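PDB 3OWA: acyl-CoA dehydrogenase from Bacillus anthracis, which probably catalyses the FAD-dependent alpha,beta-dehydrogenation of acyl-CoA thioesters, the flavin taking up the electrons. Local coordinates for residues V27-D32 against L511-K515; E103-R107 against G278-R282; R269-G273 against C361-K365; A505-V510 against T532-C536. All coordinates share one frame. Residue numbers count along the deposited sequence, not the author numbering.

Contact 1 of 4, residues V27-D32 against L511-K515; sequences VFTPED and LRTEK
V27-T29 runs extended, then P30-D32 tightens into a 3-10 turn closed by D32 N to T29 O at 2.9 Å; it lies against regular helix at L511-K515. The CA atoms of T29 and R512 stand 6.1 Å apart, those of V27 and L511 7.4 Å. R512 is all-trans, and its guanidinium forms a two-pronged salt bridge with E31: NE to OE1 at 2.7 Å, NH2 to OE2 at 2.8 Å. P30 CG covers one guanidinium face, 3.5 Å from R512 NH2, and the remaining nitrogen, NH1, is taken by E322 and S323. K515 NZ donates to V27 O at 2.9 Å and, in a salt bridge, to D32 OD2 at 3.2 Å. The same D32 OD2 reaches back to accept T29 N at 2.9 Å, the reciprocal side-chain-to-backbone half of a capping box. A water accepts from T29 OG1 (3.0 Å) and donates to E31 OE1 (2.9 Å) and R512 O (3.0 Å). V27 CG1 packs on L511 CD1 at 3.7 Å. Salt bridges thus clamp the N-terminal lead-in to helix 35-52 onto helix 490-520, in the C-terminal acyl-CoA dehydrogenase-type helical region, with helix 305-336 alongside and the C-terminal V597 touching E31 and R512.

Contact 2 of 4, residues E103-R107 against G278-R282; sequences EKFSR and GSAKR
E103-F105 are helical, on helix 95-105, and S106-R107 take 3-10 geometry, while G278-R282 is regular alpha-helix inside the long helix 257-293. The backbones come very close: CA to CA is 4.7 Å for E103 and G278, 5.6 Å for S106 and S279. A CB on G278 would sit 2.3 Å from both E103 O and S106 OG, so this approach needs a glycine. S106, chi1 p, turns its OG back to E103 O (2.6 Å). A helix of the N-terminal alpha domain is here docked on the C-terminal helical domain of the acyl-CoA dehydrogenase fold. E103, with chi1 and chi2 t, takes K281 NZ on OE1 at 2.6 Å in a salt bridge; a water links E103 OE2 (2.6 Å) to the same NZ (3.1 Å). Another joins S106 O (2.6 Å) and S279 OG (2.8 Å). The R107 and R282 guanidiniums stack flat, centres 3.5 Å apart and planes at 16°, despite like charge; E393 and E285 form salt bridges with R282.

Contact 3 of 4, residues R269-G273 against C361-K365; sequences RYKLG and CSLNK
Two alpha-helical segments, R269-G273 and C361-K365, run in the same general direction, their axes 7.5 Å apart at closest and crossing at 34°. Y270 and C361 have CA atoms 4.8 Å apart, G273 and K365 4.6 Å. Going along the second helix, C361 (chi1 m) sets SG 4.0 Å from Y270 CB and 5.2 Å from the Y270 ring centroid, an oblique sulfur-aromatic contact; its carbonyl O lies 3.6 Å from R269 CB. S362 comes next, OG over one face of the R269 guanidinium, 2.9 Å from NH1 but badly angled for a hydrogen bond; that OG bonds to N414 instead. N364 points toward the first helix where G273 leaves room: G273 CA is 4.0 Å from N364 O, and a CB on G273 would come within 3.3 Å of N364 CB. K365, chi1 t, lays its aliphatic chain between R269 and L272, with CB 3.5 Å from R269 CG and CE 3.7 Å from L272 CD2. Its NZ leads away to F407 O, G409 O and N411. This close, buried crossing of helices 257-293 and 358-383 belongs to the C-terminal helical bundle of the acyl-CoA dehydrogenase fold, and K365's side chain lies about 8 Å from a bound FAD.

Contact 4 of 4, residues A505-V510 against T532-C536; sequences AMESAV and TEVFC
Both segments are alpha-helical and nearly antiparallel, at 170°, with their axes 9.8 Å apart at closest approach. The register pairs M506 with C536 (CA to CA 5.7 Å) and A509 with T532 (5.9 Å). Aromatic packing comes from F535, chi1 t, which reaches across to the first helix: its CZ is 3.6 Å from A505 CB and its CE2 3.7 Å from M506 CG, with M506 N at the ring edge, 3.6 Å from CE2. Sulfur and aliphatic contacts follow. C536 SG (chi1 m) sits between two side chains, 3.9 Å from CE of selenomethionine M506 and 3.9 Å from V510 CG2, and V510 CG2 also meets T532 CG2 at 3.9 Å. The polar part is small: T532 OG1 lies 3.6 Å from A509 O and bonds to K528 O on its own helix and to T513. Joined through a short connection, helices 490-520 and 526-554 thus form an antiparallel helical hairpin in the second C-terminal-type acyl-CoA dehydrogenase region, with an almost wholly apolar interface.

How the contacts relate
Contacts 1 and 4 share helix 490-520 and touch: T513 OG1 and T532 OG1 are 2.7 Å apart, a probable hydrogen bond, although their centres are 12 Å apart. One face of that helix takes the N-terminal lead-in, another the hairpin partner. Contacts 2 and 3 share helix 257-293 but do not touch, their centres 15 Å and nearest atoms about 5 Å apart. Contact 3 lies about 2 Å from the chain centre, with the K365 side chain about 8 Å from a bound FAD. Helix 305-336 bridges the two pairs: E322 forms salt bridges with both R512 of contact 1 and K281 of contact 2, whose nearest atoms are about 6 Å apart.

Contact 1 of 4, residues V27-D32 against L511-K515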
loop_
_atom_site.group_PDB
_atom_site.type_symbol
_atom_site.label_atom_id
_atom_site.label_comp_id
_atom_site.label_asym_id
_atom_site.label_seq_id
_atom_site.Cartn_x
_atom_site.Cartn_y
_atom_site.Cartn_z
ATOM N N VAL A 27 -11.239 -30.376 5.256
ATOM C CA VAL A 27 -10.179 -29.365 5.227
ATOM C C VAL A 27 -8.974 -29.754 6.065
ATOM O O VAL A 27 -9.103 -30.326 7.160
ATOM C CB VAL A 27 -10.666 -27.942 5.643
ATOM C CG1 VAL A 27 -11.780 -27.454 4.724
ATOM C CG2 VAL A 27 -11.102 -27.913 7.091
ATOM N N PHE A 28 -7.802 -29.443 5.531
ATOM C CA PHE A 28 -6.554 -29.570 6.270
ATOM C C PHE A 28 -6.220 -28.215 6.921
ATOM O O PHE A 28 -6.379 -27.168 6.291
ATOM C CB PHE A 28 -5.426 -30.045 5.340
ATOM C CG PHE A 28 -4.120 -30.271 6.047
ATOM C CD1 PHE A 28 -3.884 -31.467 6.716
ATOM C CD2 PHE A 28 -3.142 -29.278 6.062
ATOM C CE1 PHE A 28 -2.690 -31.683 7.396
ATOM C CE2 PHE A 28 -1.954 -29.468 6.745
ATOM C CZ PHE A 28 -1.718 -30.686 7.406
ATOM N N THR A 29 -5.792 -28.237 8.184
ATOM C CA THR A 29 -5.463 -27.014 8.914
ATOM C C THR A 29 -4.103 -27.151 9.613
ATOM O O THR A 29 -3.628 -28.257 9.799
ATOM C CB THR A 29 -6.537 -26.670 10.001
ATOM O OG1 THR A 29 -6.322 -27.492 11.136
ATOM C CG2 THR A 29 -7.966 -26.842 9.490
ATOM N N PRO A 30 -3.495 -26.025 10.036
ATOM C CA PRO A 30 -2.249 -26.177 10.783
ATOM C C PRO A 30 -2.359 -27.056 12.040
ATOM O O PRO A 30 -1.341 -27.600 12.487
ATOM C CB PRO A 30 -1.869 -24.735 11.138
ATOM C CG PRO A 30 -2.466 -23.883 10.005
ATOM C CD PRO A 30 -3.729 -24.627 9.603
ATOM N N GLU A 31 -3.566 -27.210 12.602
ATOM C CA GLU A 31 -3.764 -28.062 13.791
ATOM C C GLU A 31 -3.581 -29.551 13.456
ATOM O O GLU A 31 -3.344 -30.383 14.340
ATOM C CB GLU A 31 -5.139 -27.791 14.464
ATOM C CG GLU A 31 -5.244 -26.461 15.226
ATOM C CD GLU A 31 -5.103 -25.193 14.323
ATOM O OE1 GLU A 31 -5.848 -25.037 13.338
ATOM O OE2 GLU A 31 -4.247 -24.339 14.623
ATOM N N ASP A 32 -3.651 -29.862 12.163
ATOM C CA ASP A 32 -3.416 -31.194 11.642
ATOM C C ASP A 32 -1.933 -31.534 11.374
ATOM O O ASP A 32 -1.639 -32.642 10.941
ATOM C CB ASP A 32 -4.249 -31.377 10.365
ATOM C CG ASP A 32 -5.757 -31.211 10.623
ATOM O OD1 ASP A 32 -6.224 -31.746 11.653
ATOM O OD2 ASP A 32 -6.467 -30.559 9.827
ATOM N N LEU A 511 -14.141 -22.935 8.981
ATOM C CA LEU A 511 -14.003 -24.381 9.087
ATOM C C LEU A 511 -12.848 -24.744 9.977
ATOM O O LEU A 511 -12.954 -25.687 10.759
ATOM C CB LEU A 511 -13.872 -25.039 7.709
ATOM C CG LEU A 511 -15.152 -24.999 6.860
ATOM C CD1 LEU A 511 -14.907 -25.588 5.469
ATOM C CD2 LEU A 511 -16.294 -25.722 7.566
ATOM N N ARG A 512 -11.751 -23.985 9.884
ATOM C CA ARG A 512 -10.600 -24.232 10.758
ATOM C C ARG A 512 -10.954 -23.991 12.224
ATOM O O ARG A 512 -10.561 -24.774 13.108
ATOM C CB ARG A 512 -9.385 -23.378 10.354
ATOM C CG ARG A 512 -8.226 -23.504 11.313
ATOM C CD ARG A 512 -7.082 -22.622 10.900
ATOM N NE ARG A 512 -5.991 -22.766 11.843
ATOM C CZ ARG A 512 -4.897 -22.019 11.833
ATOM N NH1 ARG A 512 -4.745 -21.072 10.896
ATOM N NH2 ARG A 512 -3.953 -22.227 12.744
ATOM N N THR A 513 -11.694 -22.920 12.481
ATOM C CA THR A 513 -12.099 -22.598 13.841
ATOM C C THR A 513 -13.122 -23.669 14.351
ATOM O O THR A 513 -13.024 -24.156 15.474
ATOM C CB THR A 513 -12.657 -21.155 13.931
ATOM O OG1 THR A 513 -11.686 -20.221 13.392
ATOM C CG2 THR A 513 -13.017 -20.796 15.379
ATOM N N GLU A 514 -14.067 -24.032 13.493
ATOM C CA GLU A 514 -15.053 -25.061 13.796
ATOM C C GLU A 514 -14.365 -26.378 14.135
ATOM O O GLU A 514 -14.688 -27.021 15.149
ATOM C CB GLU A 514 -15.974 -25.241 12.592
ATOM C CG GLU A 514 -17.220 -26.065 12.879
ATOM C CD GLU A 514 -18.044 -26.352 11.618
ATOM O OE1 GLU A 514 -18.097 -25.473 10.715
ATOM O OE2 GLU A 514 -18.623 -27.470 11.535
ATOM N N LYS A 515 -13.397 -26.770 13.307
ATOM C CA LYS A 515 -12.623 -27.970 13.582
ATOM C C LYS A 515 -11.881 -27.915 14.926
ATOM O O LYS A 515 -11.881 -28.899 15.681
ATOM C CB LYS A 515 -11.671 -28.301 12.420
ATOM C CG LYS A 515 -10.579 -29.292 12.819
ATOM C CD LYS A 515 -10.467 -30.484 11.904
ATOM C CE LYS A 515 -10.214 -30.122 10.482
ATOM N NZ LYS A 515 -9.569 -31.299 9.821
HETATM O O HOH W 1 -8.216 -26.662 13.335
#

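Contact 2 of 4, residues E103-R107 against G278-R282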
loop_
_atom_site.group_PDB
_atom_site.type_symbol
_atom_site.label_atom_id
_atom_site.label_comp_id
_atom_site.label_asym_id
_atom_site.label_seq_id
_atom_site.Cartn_x
_atom_site.Cartn_y
_atom_site.Cartn_z
ATOM N N GLU A 103 7.530 -21.474 4.245
ATOM C CA GLU A 103 7.025 -20.562 5.234
ATOM C C GLU A 103 8.168 -20.050 6.111
ATOM O O GLU A 103 8.259 -18.851 6.375
ATOM C CB GLU A 103 5.900 -21.192 6.103
ATOM C CG GLU A 103 5.136 -20.122 6.896
ATOM C CD GLU A 103 4.238 -20.663 8.005
ATOM O OE1 GLU A 103 4.241 -20.040 9.092
ATOM O OE2 GLU A 103 3.521 -21.680 7.798
ATOM N N LYS A 104 9.022 -20.941 6.567
ATOM C CA LYS A 104 10.139 -20.551 7.430
ATOM C C LYS A 104 11.251 -19.819 6.677
ATOM O O LYS A 104 11.887 -18.901 7.257
ATOM C CB LYS A 104 10.701 -21.769 8.145
ATOM C CG LYS A 104 9.664 -22.474 9.032
ATOM C CD LYS A 104 9.198 -21.513 10.097
ATOM C CE LYS A 104 8.358 -22.170 11.153
ATOM N NZ LYS A 104 7.617 -21.078 11.852
ATOM N N PHE A 105 11.471 -20.175 5.402
ATOM C CA PHE A 105 12.441 -19.416 4.575
ATOM C C PHE A 105 12.110 -17.925 4.414
ATOM O O PHE A 105 13.009 -17.071 4.248
ATOM C CB PHE A 105 12.683 -20.087 3.196
ATOM C CG PHE A 105 13.957 -20.863 3.134
ATOM C CD1 PHE A 105 15.116 -20.284 2.639
ATOM C CD2 PHE A 105 14.006 -22.188 3.588
ATOM C CE1 PHE A 105 16.326 -21.031 2.625
ATOM C CE2 PHE A 105 15.211 -22.909 3.580
ATOM C CZ PHE A 105 16.357 -22.325 3.088
ATOM N N SER A 106 10.814 -17.590 4.414
ATOM C CA SER A 106 10.394 -16.165 4.328
ATOM C C SER A 106 11.075 -15.219 5.347
ATOM O O SER A 106 11.257 -14.036 5.085
ATOM C CB SER A 106 8.877 -16.044 4.408
ATOM O OG SER A 106 8.501 -16.291 5.750
ATOM N N ARG A 107 11.510 -15.753 6.482
ATOM C CA ARG A 107 12.254 -14.960 7.459
ATOM C C ARG A 107 13.514 -14.304 6.834
ATOM O O ARG A 107 13.948 -13.228 7.276
ATOM C CB ARG A 107 12.570 -15.844 8.689
ATOM C CG ARG A 107 13.402 -15.191 9.778
ATOM C CD ARG A 107 12.533 -14.479 10.842
ATOM N NE ARG A 107 13.405 -13.922 11.881
ATOM C CZ ARG A 107 13.590 -14.470 13.075
ATOM N NH1 ARG A 107 12.913 -15.561 13.416
ATOM N NH2 ARG A 107 14.433 -13.914 13.941
ATOM N N GLY A 278 4.176 -16.552 5.897
ATOM C CA GLY A 278 5.319 -16.520 6.840
ATOM C C GLY A 278 5.762 -15.089 7.114
ATOM O O GLY A 278 6.022 -14.708 8.254
ATOM N N SER A 279 5.841 -14.265 6.063
ATOM C CA SER A 279 6.229 -12.900 6.261
ATOM C C SER A 279 5.212 -12.098 7.037
ATOM O O SER A 279 5.595 -11.230 7.816
ATOM C CB SER A 279 6.504 -12.214 4.904
ATOM O OG SER A 279 7.465 -12.960 4.145
ATOM N N ALA A 280 3.920 -12.338 6.810
ATOM C CA ALA A 280 2.911 -11.598 7.529
ATOM C C ALA A 280 2.981 -11.933 9.009
ATOM O O ALA A 280 2.829 -11.047 9.835
ATOM C CB ALA A 280 1.468 -11.883 6.955
ATOM N N LYS A 281 3.253 -13.189 9.339
ATOM C CA LYS A 281 3.413 -13.568 10.740
ATOM C C LYS A 281 4.612 -12.891 11.368
ATOM O O LYS A 281 4.553 -12.466 12.521
ATOM C CB LYS A 281 3.620 -15.071 10.893
ATOM C CG LYS A 281 2.421 -15.939 10.620
ATOM C CD LYS A 281 2.818 -17.366 10.952
ATOM C CE LYS A 281 1.798 -18.395 10.499
ATOM N NZ LYS A 281 2.303 -19.767 10.872
ATOM N N ARG A 282 5.699 -12.758 10.615
ATOM C CA ARG A 282 6.876 -12.095 11.149
ATOM C C ARG A 282 6.609 -10.583 11.368
ATOM O O ARG A 282 7.068 -9.989 12.355
ATOM C CB ARG A 282 8.062 -12.290 10.178
ATOM C CG ARG A 282 9.339 -11.616 10.628
ATOM C CD ARG A 282 9.809 -12.165 12.011
ATOM N NE ARG A 282 11.032 -11.468 12.384
ATOM C CZ ARG A 282 11.619 -11.563 13.571
ATOM N NH1 ARG A 282 12.733 -10.864 13.810
ATOM N NH2 ARG A 282 11.087 -12.337 14.522
HETATM O O HOH W 2 1.930 -22.629 9.679
HETATM O O HOH W 3 9.088 -14.700 7.989
HETATM O O HOH W 4 10.094 -12.200 3.674
#

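Contact 3 of 4, residues R269-G273 against C361-K365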
loop_
_atom_site.group_PDB
_atom_site.type_symbol
_atom_site.label_atom_id
_atom_site.label_comp_id
_atom_site.label_asym_id
_atom_site.label_seq_id
_atom_site.Cartn_x
_atom_site.Cartn_y
_atom_site.Cartn_z
ATOM N N ARG A 269 2.351 -20.121 -7.544
ATOM C CA ARG A 269 1.273 -19.407 -6.927
ATOM C C ARG A 269 1.027 -19.795 -5.495
ATOM O O ARG A 269 0.994 -18.929 -4.618
ATOM C CB ARG A 269 -0.026 -19.604 -7.729
ATOM C CG ARG A 269 -0.426 -18.369 -8.468
ATOM C CD ARG A 269 -0.220 -18.347 -9.930
ATOM N NE ARG A 269 -1.438 -18.760 -10.625
ATOM C CZ ARG A 269 -1.838 -18.347 -11.834
ATOM N NH1 ARG A 269 -2.935 -18.850 -12.376
ATOM N NH2 ARG A 269 -1.165 -17.443 -12.515
ATOM N N TYR A 270 0.760 -21.062 -5.228
ATOM C CA TYR A 270 0.480 -21.393 -3.829
ATOM C C TYR A 270 1.739 -21.301 -2.953
ATOM O O TYR A 270 1.646 -20.983 -1.772
ATOM C CB TYR A 270 -0.283 -22.725 -3.651
ATOM C CG TYR A 270 0.583 -23.945 -3.540
ATOM C CD1 TYR A 270 0.771 -24.788 -4.632
ATOM C CD2 TYR A 270 1.183 -24.284 -2.328
ATOM C CE1 TYR A 270 1.571 -25.930 -4.528
ATOM C CE2 TYR A 270 1.986 -25.414 -2.209
ATOM C CZ TYR A 270 2.179 -26.232 -3.314
ATOM O OH TYR A 270 2.980 -27.350 -3.208
ATOM N N LYS A 271 2.900 -21.595 -3.520
ATOM C CA LYS A 271 4.142 -21.495 -2.765
ATOM C C LYS A 271 4.408 -20.051 -2.334
ATOM O O LYS A 271 4.842 -19.801 -1.212
ATOM C CB LYS A 271 5.312 -21.996 -3.622
ATOM C CG LYS A 271 6.114 -23.044 -2.967
ATOM C CD LYS A 271 5.308 -24.240 -2.622
ATOM C CE LYS A 271 6.151 -25.174 -1.757
ATOM N NZ LYS A 271 7.496 -25.442 -2.389
ATOM N N LEU A 272 4.158 -19.105 -3.242
ATOM C CA LEU A 272 4.250 -17.697 -2.896
ATOM C C LEU A 272 3.237 -17.340 -1.801
ATOM O O LEU A 272 3.568 -16.605 -0.872
ATOM C CB LEU A 272 4.078 -16.804 -4.134
ATOM C CG LEU A 272 4.429 -15.320 -3.940
ATOM C CD1 LEU A 272 5.850 -15.155 -3.392
ATOM C CD2 LEU A 272 4.266 -14.564 -5.254
ATOM N N GLY A 273 2.022 -17.877 -1.902
ATOM C CA GLY A 273 1.025 -17.741 -0.835
ATOM C C GLY A 273 1.570 -18.167 0.517
ATOM O O GLY A 273 1.483 -17.431 1.505
ATOM N N CYS A 361 -5.181 -22.043 -5.903
ATOM C CA CYS A 361 -3.786 -21.535 -5.984
ATOM C C CYS A 361 -3.736 -20.050 -6.321
ATOM O O CYS A 361 -2.975 -19.282 -5.698
ATOM C CB CYS A 361 -2.968 -22.315 -7.039
ATOM S SG CYS A 361 -2.623 -24.048 -6.563
ATOM N N SER A 362 -4.528 -19.638 -7.307
ATOM C CA SER A 362 -4.586 -18.231 -7.717
ATOM C C SER A 362 -5.165 -17.367 -6.604
ATOM O O SER A 362 -4.643 -16.285 -6.317
ATOM C CB SER A 362 -5.416 -18.070 -8.995
ATOM O OG SER A 362 -4.586 -18.182 -10.138
ATOM N N LEU A 363 -6.225 -17.847 -5.956
ATOM C CA LEU A 363 -6.767 -17.131 -4.793
ATOM C C LEU A 363 -5.740 -16.924 -3.683
ATOM O O LEU A 363 -5.691 -15.850 -3.105
ATOM C CB LEU A 363 -8.021 -17.807 -4.202
ATOM C CG LEU A 363 -9.201 -18.089 -5.148
ATOM C CD1 LEU A 363 -10.289 -18.861 -4.398
ATOM C CD2 LEU A 363 -9.742 -16.808 -5.819
ATOM N N ASN A 364 -4.988 -17.963 -3.352
ATOM C CA ASN A 364 -3.973 -17.897 -2.292
ATOM C C ASN A 364 -2.916 -16.887 -2.651
ATOM O O ASN A 364 -2.481 -16.090 -1.814
ATOM C CB ASN A 364 -3.274 -19.245 -2.129
ATOM C CG ASN A 364 -4.116 -20.290 -1.395
ATOM O OD1 ASN A 364 -5.139 -20.003 -0.748
ATOM N ND2 ASN A 364 -3.664 -21.518 -1.490
ATOM N N LYS A 365 -2.501 -16.898 -3.908
ATOM C CA LYS A 365 -1.470 -15.997 -4.328
ATOM C C LYS A 365 -1.895 -14.529 -4.188
ATOM O O LYS A 365 -1.136 -13.712 -3.644
ATOM C CB LYS A 365 -1.019 -16.318 -5.755
ATOM C CG LYS A 365 0.244 -15.576 -6.184
ATOM C CD LYS A 365 -0.058 -14.282 -6.892
ATOM C CE LYS A 365 1.191 -13.486 -7.067
ATOM N NZ LYS A 365 1.005 -12.242 -7.889
#

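Contact 4 of 4, residues A505-V510 against T532-C536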
loop_
_atom_site.group_PDB
_atom_site.type_symbol
_atom_site.label_atom_id
_atom_site.label_comp_id
_atom_site.label_asym_id
_atom_site.label_seq_id
_atom_site.Cartn_x
_atom_site.Cartn_y
_atom_site.Cartn_z
ATOM N N ALA A 505 -11.433 -17.428 1.729
ATOM C CA ALA A 505 -10.762 -17.089 2.983
ATOM C C ALA A 505 -11.724 -17.189 4.192
ATOM O O ALA A 505 -11.354 -17.728 5.249
ATOM C CB ALA A 505 -10.160 -15.686 2.887
HETATM N N MSE A 506 -12.941 -16.677 4.031
HETATM C CA MSE A 506 -13.971 -16.745 5.096
HETATM C C MSE A 506 -14.272 -18.173 5.479
HETATM O O MSE A 506 -14.256 -18.514 6.650
HETATM C CB MSE A 506 -15.277 -16.105 4.637
HETATM C CG MSE A 506 -15.264 -14.606 4.582
HETATM SE SE MSE A 506 -16.944 -13.983 3.869
HETATM C CE MSE A 506 -18.131 -14.587 5.268
ATOM N N GLU A 507 -14.569 -19.011 4.489
ATOM C CA GLU A 507 -14.888 -20.421 4.755
ATOM C C GLU A 507 -13.719 -21.170 5.402
ATOM O O GLU A 507 -13.910 -21.980 6.312
ATOM C CB GLU A 507 -15.330 -21.118 3.466
ATOM C CG GLU A 507 -15.711 -22.587 3.655
ATOM C CD GLU A 507 -16.064 -23.322 2.342
ATOM O OE1 GLU A 507 -17.142 -23.960 2.288
ATOM O OE2 GLU A 507 -15.273 -23.280 1.365
ATOM N N SER A 508 -12.504 -20.905 4.923
ATOM C CA SER A 508 -11.294 -21.519 5.488
ATOM C C SER A 508 -11.128 -21.164 6.958
ATOM O O SER A 508 -10.817 -22.039 7.775
ATOM C CB SER A 508 -10.034 -21.113 4.713
ATOM O OG SER A 508 -10.074 -21.536 3.357
ATOM N N ALA A 509 -11.324 -19.886 7.285
ATOM C CA ALA A 509 -11.280 -19.428 8.662
ATOM C C ALA A 509 -12.403 -20.084 9.502
ATOM O O ALA A 509 -12.147 -20.564 10.618
ATOM C CB ALA A 509 -11.340 -17.888 8.744
ATOM N N VAL A 510 -13.623 -20.123 8.963
ATOM C CA VAL A 510 -14.762 -20.709 9.702
ATOM C C VAL A 510 -14.524 -22.185 10.012
ATOM O O VAL A 510 -14.656 -22.619 11.160
ATOM C CB VAL A 510 -16.103 -20.543 8.963
ATOM C CG1 VAL A 510 -17.209 -21.345 9.671
ATOM C CG2 VAL A 510 -16.497 -19.085 8.923
ATOM N N THR A 532 -12.117 -14.964 13.420
ATOM C CA THR A 532 -13.170 -15.401 12.504
ATOM C C THR A 532 -14.360 -14.451 12.436
ATOM O O THR A 532 -14.801 -14.106 11.327
ATOM C CB THR A 532 -13.617 -16.845 12.840
ATOM O OG1 THR A 532 -12.473 -17.691 12.728
ATOM C CG2 THR A 532 -14.677 -17.343 11.863
ATOM N N GLU A 533 -14.867 -14.019 13.600
ATOM C CA GLU A 533 -15.985 -13.064 13.658
ATOM C C GLU A 533 -15.659 -11.747 12.966
ATOM O O GLU A 533 -16.441 -11.221 12.162
ATOM C CB GLU A 533 -16.353 -12.787 15.117
ATOM C CG GLU A 533 -17.112 -13.948 15.748
ATOM C CD GLU A 533 -17.231 -13.845 17.255
ATOM O OE1 GLU A 533 -16.440 -13.103 17.894
ATOM O OE2 GLU A 533 -18.134 -14.513 17.805
ATOM N N VAL A 534 -14.473 -11.242 13.282
ATOM C CA VAL A 534 -14.022 -9.949 12.828
ATOM C C VAL A 534 -13.714 -10.008 11.317
ATOM O O VAL A 534 -14.158 -9.142 10.566
ATOM C CB VAL A 534 -12.776 -9.531 13.677
ATOM C CG1 VAL A 534 -11.863 -8.629 12.922
ATOM C CG2 VAL A 534 -13.241 -8.910 15.029
ATOM N N PHE A 535 -12.992 -11.037 10.878
ATOM C CA PHE A 535 -12.636 -11.130 9.457
ATOM C C PHE A 535 -13.905 -11.330 8.602
ATOM O O PHE A 535 -14.072 -10.689 7.557
ATOM C CB PHE A 535 -11.622 -12.260 9.168
ATOM C CG PHE A 535 -11.363 -12.462 7.698
ATOM C CD1 PHE A 535 -10.482 -11.638 7.028
ATOM C CD2 PHE A 535 -12.062 -13.426 6.968
ATOM C CE1 PHE A 535 -10.261 -11.781 5.657
ATOM C CE2 PHE A 535 -11.867 -13.592 5.608
ATOM C CZ PHE A 535 -10.936 -12.777 4.945
ATOM N N CYS A 536 -14.768 -12.232 9.051
ATOM C CA CYS A 536 -15.999 -12.532 8.312
ATOM C C CYS A 536 -16.894 -11.324 8.111
ATOM O O CYS A 536 -17.364 -11.071 7.000
ATOM C CB CYS A 536 -16.766 -13.670 8.962
ATOM S SG CYS A 536 -16.065 -15.243 8.477
#